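Local coordinates for protein levoglucosan dehydrogenase (Pseudarthrobacter phenanthrenivorans, PDB 6A3F) that oxidises the anhydrosugar levoglucosan to 3-dehydrolevoglucosan with NAD(+), working as a homotetramer of the Gfo/Idh/MocA family, at residues R312-F320 and G329-P337. Numbering follows the deposited sequence.
With SO4 (sulfate ion), chain C.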
loop_
_atom_site.group_PDB
_atom_site.type_symbol
_atom_site.label_atom_id
_atom_site.label_comp_id
_atom_site.label_asym_id
_atom_site.label_seq_id
_atom_site.Cartn_x
_atom_site.Cartn_y
_atom_site.Cartn_z
ATOM N N ARG B 312 9.217 -4.154 3.157
ATOM C CA ARG B 312 8.281 -3.977 4.278
ATOM C C ARG B 312 8.313 -5.236 5.177
ATOM O O ARG B 312 7.281 -5.934 5.404
ATOM C CB ARG B 312 6.901 -3.715 3.703
ATOM C CG ARG B 312 6.711 -2.349 3.066
ATOM C CD ARG B 312 5.377 -2.225 2.370
ATOM N NE ARG B 312 5.305 -0.876 1.801
ATOM C CZ ARG B 312 4.333 -0.469 1.005
ATOM N NH1 ARG B 312 3.499 -1.370 0.505
ATOM N NH2 ARG B 312 4.197 0.812 0.683
ATOM N N ARG B 313 9.485 -5.521 5.687
ATOM C CA ARG B 313 9.765 -6.850 6.272
ATOM C C ARG B 313 8.978 -7.132 7.570
ATOM O O ARG B 313 8.851 -8.305 7.918
ATOM C CB ARG B 313 11.253 -7.026 6.592
ATOM C CG ARG B 313 11.795 -6.189 7.735
ATOM C CD ARG B 313 13.268 -5.910 7.596
ATOM N NE ARG B 313 13.456 -5.024 6.462
ATOM C CZ ARG B 313 13.064 -3.748 6.460
ATOM N NH1 ARG B 313 12.948 -3.096 7.612
ATOM N NH2 ARG B 313 12.887 -3.126 5.294
ATOM N N ASP B 314 8.477 -6.108 8.238
ATOM C CA ASP B 314 7.662 -6.310 9.424
ATOM C C ASP B 314 6.318 -6.968 9.160
ATOM O O ASP B 314 5.663 -7.424 10.125
ATOM C CB ASP B 314 7.397 -4.989 10.155
ATOM C CG ASP B 314 8.676 -4.357 10.721
ATOM O OD1 ASP B 314 9.141 -4.817 11.773
ATOM O OD2 ASP B 314 9.177 -3.373 10.100
ATOM N N GLU B 315 5.919 -7.020 7.903
ATOM C CA GLU B 315 4.641 -7.437 7.458
ATOM C C GLU B 315 4.697 -8.813 6.806
ATOM O O GLU B 315 5.608 -9.103 6.012
ATOM C CB GLU B 315 4.103 -6.510 6.360
ATOM C CG GLU B 315 3.764 -5.133 6.847
ATOM C CD GLU B 315 3.406 -4.149 5.750
ATOM O OE1 GLU B 315 3.041 -4.569 4.632
ATOM O OE2 GLU B 315 3.478 -2.959 6.037
ATOM N N LEU B 316 3.635 -9.589 7.044
ATOM C CA LEU B 316 3.276 -10.723 6.208
ATOM C C LEU B 316 1.815 -10.597 5.770
ATOM O O LEU B 316 0.989 -10.309 6.593
ATOM C CB LEU B 316 3.466 -12.058 6.935
ATOM C CG LEU B 316 3.354 -13.280 6.021
ATOM C CD1 LEU B 316 4.551 -13.379 5.066
ATOM C CD2 LEU B 316 3.280 -14.561 6.848
ATOM N N GLN B 317 1.521 -10.807 4.500
ATOM C CA GLN B 317 0.162 -10.805 4.050
ATOM C C GLN B 317 -0.331 -12.254 3.928
ATOM O O GLN B 317 0.347 -13.097 3.319
ATOM C CB GLN B 317 0.007 -10.050 2.740
ATOM C CG GLN B 317 0.428 -8.598 2.873
ATOM C CD GLN B 317 0.293 -7.847 1.577
ATOM O OE1 GLN B 317 1.269 -7.332 1.035
ATOM N NE2 GLN B 317 -0.918 -7.749 1.075
ATOM N N VAL B 318 -1.527 -12.509 4.431
ATOM C CA VAL B 318 -2.094 -13.879 4.327
ATOM C C VAL B 318 -3.593 -13.794 4.106
ATOM O O VAL B 318 -4.241 -13.003 4.758
ATOM C CB VAL B 318 -1.756 -14.748 5.543
ATOM C CG1 VAL B 318 -2.193 -14.158 6.877
ATOM C CG2 VAL B 318 -2.254 -16.186 5.369
ATOM N N ALA B 319 -4.088 -14.595 3.153
ATOM C CA ALA B 319 -5.490 -14.660 2.820
ATOM C C ALA B 319 -5.943 -16.090 3.104
ATOM O O ALA B 319 -5.337 -16.985 2.551
ATOM C CB ALA B 319 -5.710 -14.277 1.373
ATOM N N PHE B 320 -6.944 -16.251 3.986
ATOM C CA PHE B 320 -7.556 -17.551 4.292
ATOM C C PHE B 320 -8.876 -17.737 3.545
ATOM O O PHE B 320 -9.837 -16.957 3.649
ATOM C CB PHE B 320 -7.708 -17.717 5.803
ATOM C CG PHE B 320 -6.419 -17.644 6.561
ATOM C CD1 PHE B 320 -5.454 -18.647 6.423
ATOM C CD2 PHE B 320 -6.140 -16.554 7.375
ATOM C CE1 PHE B 320 -4.280 -18.596 7.147
ATOM C CE2 PHE B 320 -4.947 -16.490 8.070
ATOM C CZ PHE B 320 -4.023 -17.513 7.971
ATOM N N GLY B 329 -10.015 -11.588 2.411
ATOM C CA GLY B 329 -8.931 -10.888 1.729
ATOM C C GLY B 329 -7.621 -11.036 2.457
ATOM O O GLY B 329 -7.518 -11.668 3.563
ATOM N N PHE B 330 -6.567 -10.450 1.885
ATOM C CA PHE B 330 -5.317 -10.524 2.581
ATOM C C PHE B 330 -5.308 -9.663 3.853
ATOM O O PHE B 330 -5.604 -8.423 3.824
ATOM C CB PHE B 330 -4.163 -10.007 1.708
ATOM C CG PHE B 330 -3.752 -11.004 0.653
ATOM C CD1 PHE B 330 -2.809 -11.980 0.937
ATOM C CD2 PHE B 330 -4.263 -10.926 -0.619
ATOM C CE1 PHE B 330 -2.451 -12.904 -0.028
ATOM C CE2 PHE B 330 -3.890 -11.841 -1.600
ATOM C CZ PHE B 330 -2.968 -12.814 -1.302
ATOM N N ARG B 331 -4.876 -10.299 4.933
ATOM C CA ARG B 331 -4.558 -9.653 6.193
ATOM C C ARG B 331 -3.087 -9.226 6.179
ATOM O O ARG B 331 -2.204 -10.047 5.941
ATOM C CB ARG B 331 -4.700 -10.598 7.396
ATOM C CG ARG B 331 -6.026 -11.354 7.408
ATOM C CD ARG B 331 -6.100 -12.366 8.529
ATOM N NE ARG B 331 -7.282 -13.202 8.381
ATOM C CZ ARG B 331 -7.762 -13.996 9.309
ATOM N NH1 ARG B 331 -7.221 -14.009 10.515
ATOM N NH2 ARG B 331 -8.809 -14.752 9.044
ATOM N N THR B 332 -2.831 -8.012 6.632
ATOM C CA THR B 332 -1.486 -7.530 6.857
ATOM C C THR B 332 -1.087 -7.733 8.327
ATOM O O THR B 332 -1.554 -6.994 9.245
ATOM C CB THR B 332 -1.392 -6.049 6.465
ATOM O OG1 THR B 332 -1.673 -5.953 5.079
ATOM C CG2 THR B 332 -0.016 -5.489 6.696
ATOM N N VAL B 333 -0.282 -8.747 8.573
ATOM C CA VAL B 333 0.091 -9.163 9.891
ATOM C C VAL B 333 1.482 -8.612 10.199
ATOM O O VAL B 333 2.449 -8.919 9.448
ATOM C CB VAL B 333 0.074 -10.705 10.039
ATOM C CG1 VAL B 333 0.499 -11.117 11.452
ATOM C CG2 VAL B 333 -1.269 -11.281 9.677
ATOM N N TYR B 334 1.580 -7.796 11.280
ATOM C CA TYR B 334 2.840 -7.258 11.793
ATOM C C TYR B 334 3.461 -8.221 12.822
ATOM O O TYR B 334 2.806 -8.627 13.796
ATOM C CB TYR B 334 2.649 -5.848 12.360
ATOM C CG TYR B 334 2.520 -4.820 11.265
ATOM C CD1 TYR B 334 1.292 -4.528 10.704
ATOM C CD2 TYR B 334 3.649 -4.173 10.763
ATOM C CE1 TYR B 334 1.178 -3.624 9.658
ATOM C CE2 TYR B 334 3.557 -3.294 9.706
ATOM C CZ TYR B 334 2.325 -3.003 9.157
ATOM O OH TYR B 334 2.269 -2.129 8.102
ATOM N N THR B 335 4.729 -8.557 12.642
ATOM C CA THR B 335 5.368 -9.544 13.514
ATOM C C THR B 335 5.768 -8.946 14.859
ATOM O O THR B 335 6.214 -7.810 14.984
ATOM C CB THR B 335 6.568 -10.251 12.868
ATOM O OG1 THR B 335 7.639 -9.344 12.631
ATOM C CG2 THR B 335 6.174 -10.905 11.571
ATOM N N GLY B 336 5.552 -9.754 15.893
ATOM C CA GLY B 336 5.837 -9.332 17.245
ATOM C C GLY B 336 5.955 -10.517 18.193
ATOM O O GLY B 336 6.312 -11.628 17.783
ATOM N N PRO B 337 5.609 -10.291 19.461
ATOM C CA PRO B 337 5.717 -11.351 20.498
ATOM C C PRO B 337 4.941 -12.631 20.137
ATOM O O PRO B 337 5.378 -13.742 20.525
ATOM C CB PRO B 337 5.195 -10.625 21.751
ATOM C CG PRO B 337 5.634 -9.180 21.549
ATOM C CD PRO B 337 5.352 -8.977 20.079
HETATM S S SO4 C . -9.091 -16.493 12.308
HETATM O O1 SO4 C . -8.502 -17.502 11.342
HETATM O O2 SO4 C . -7.969 -15.694 12.821
HETATM O O3 SO4 C . -9.825 -17.096 13.469
HETATM O O4 SO4 C . -10.037 -15.609 11.592
HETATM O O HOH W 1 9.267 -9.780 10.316
HETATM O O HOH W 2 7.622 -5.780 13.728
HETATM O O HOH W 3 -7.830 -13.861 5.436
HETATM O O HOH W 4 -9.360 -14.417 2.503
#
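The ring of Phe320 and the guanidinium of Arg331 meet nearly perpendicular, their planes 82° apart: ring atom CD2 lies over one guanidinium face, 3.6 Å from Arg331 CZ, while the ring offers its edge in return. Val318 CG2 covers one face of the same ring, toward its rim. An arginine chain extended from CG to NE brings the guanidinium to this position, and its own edge grips a sulfate ion, probably from the crystallisation liquor, NH1 bonding O2 and NH2 bonding O4. Asp323 adds a salt bridge to NH2, so the charge has a second partner. At the Phe330 end of the hairpin, the methyl of Ala319 sits over the centre of the Phe330 ring in a CH-pi contact, CB being 3.8 Å from the ring centroid. Farther along, Glu315 CG rests over one face of Tyr334, 3.4 Å from CE2, and the two side chains run alongside each other. Glu315 OE2 comes to 2.5 Å from Tyr334 OH, a weak hydrogen bond, and also forms a salt bridge with Arg312 of the third subunit.

Four backbone bonds knit the antiparallel hairpin through the hydrogen-bonded pairs Leu316–Val333 and Val318–Arg331; Val333 N to Leu316 O is 2.8 Å. Beyond the Glu315–Tyr334 pair, Thr335 N reaches Asp314 O at 2.9 Å, and water 2 joins Asp314 OD1 to Thr335 O. At the other end, water 3 links Phe320 N, Gly329 O and Arg331 NE.

Strand 315-320 pairs with strand 304-309, and Phe330, Arg331 and Thr332 pair antiparallel with a strand of the second subunit, so the sheet of the C-terminal domain runs on across that interface. Leu316 and Val318 pack on Tyr165 of helix 157-167, while Phe330 leans on Ser305 and Val307 of strand 304-309.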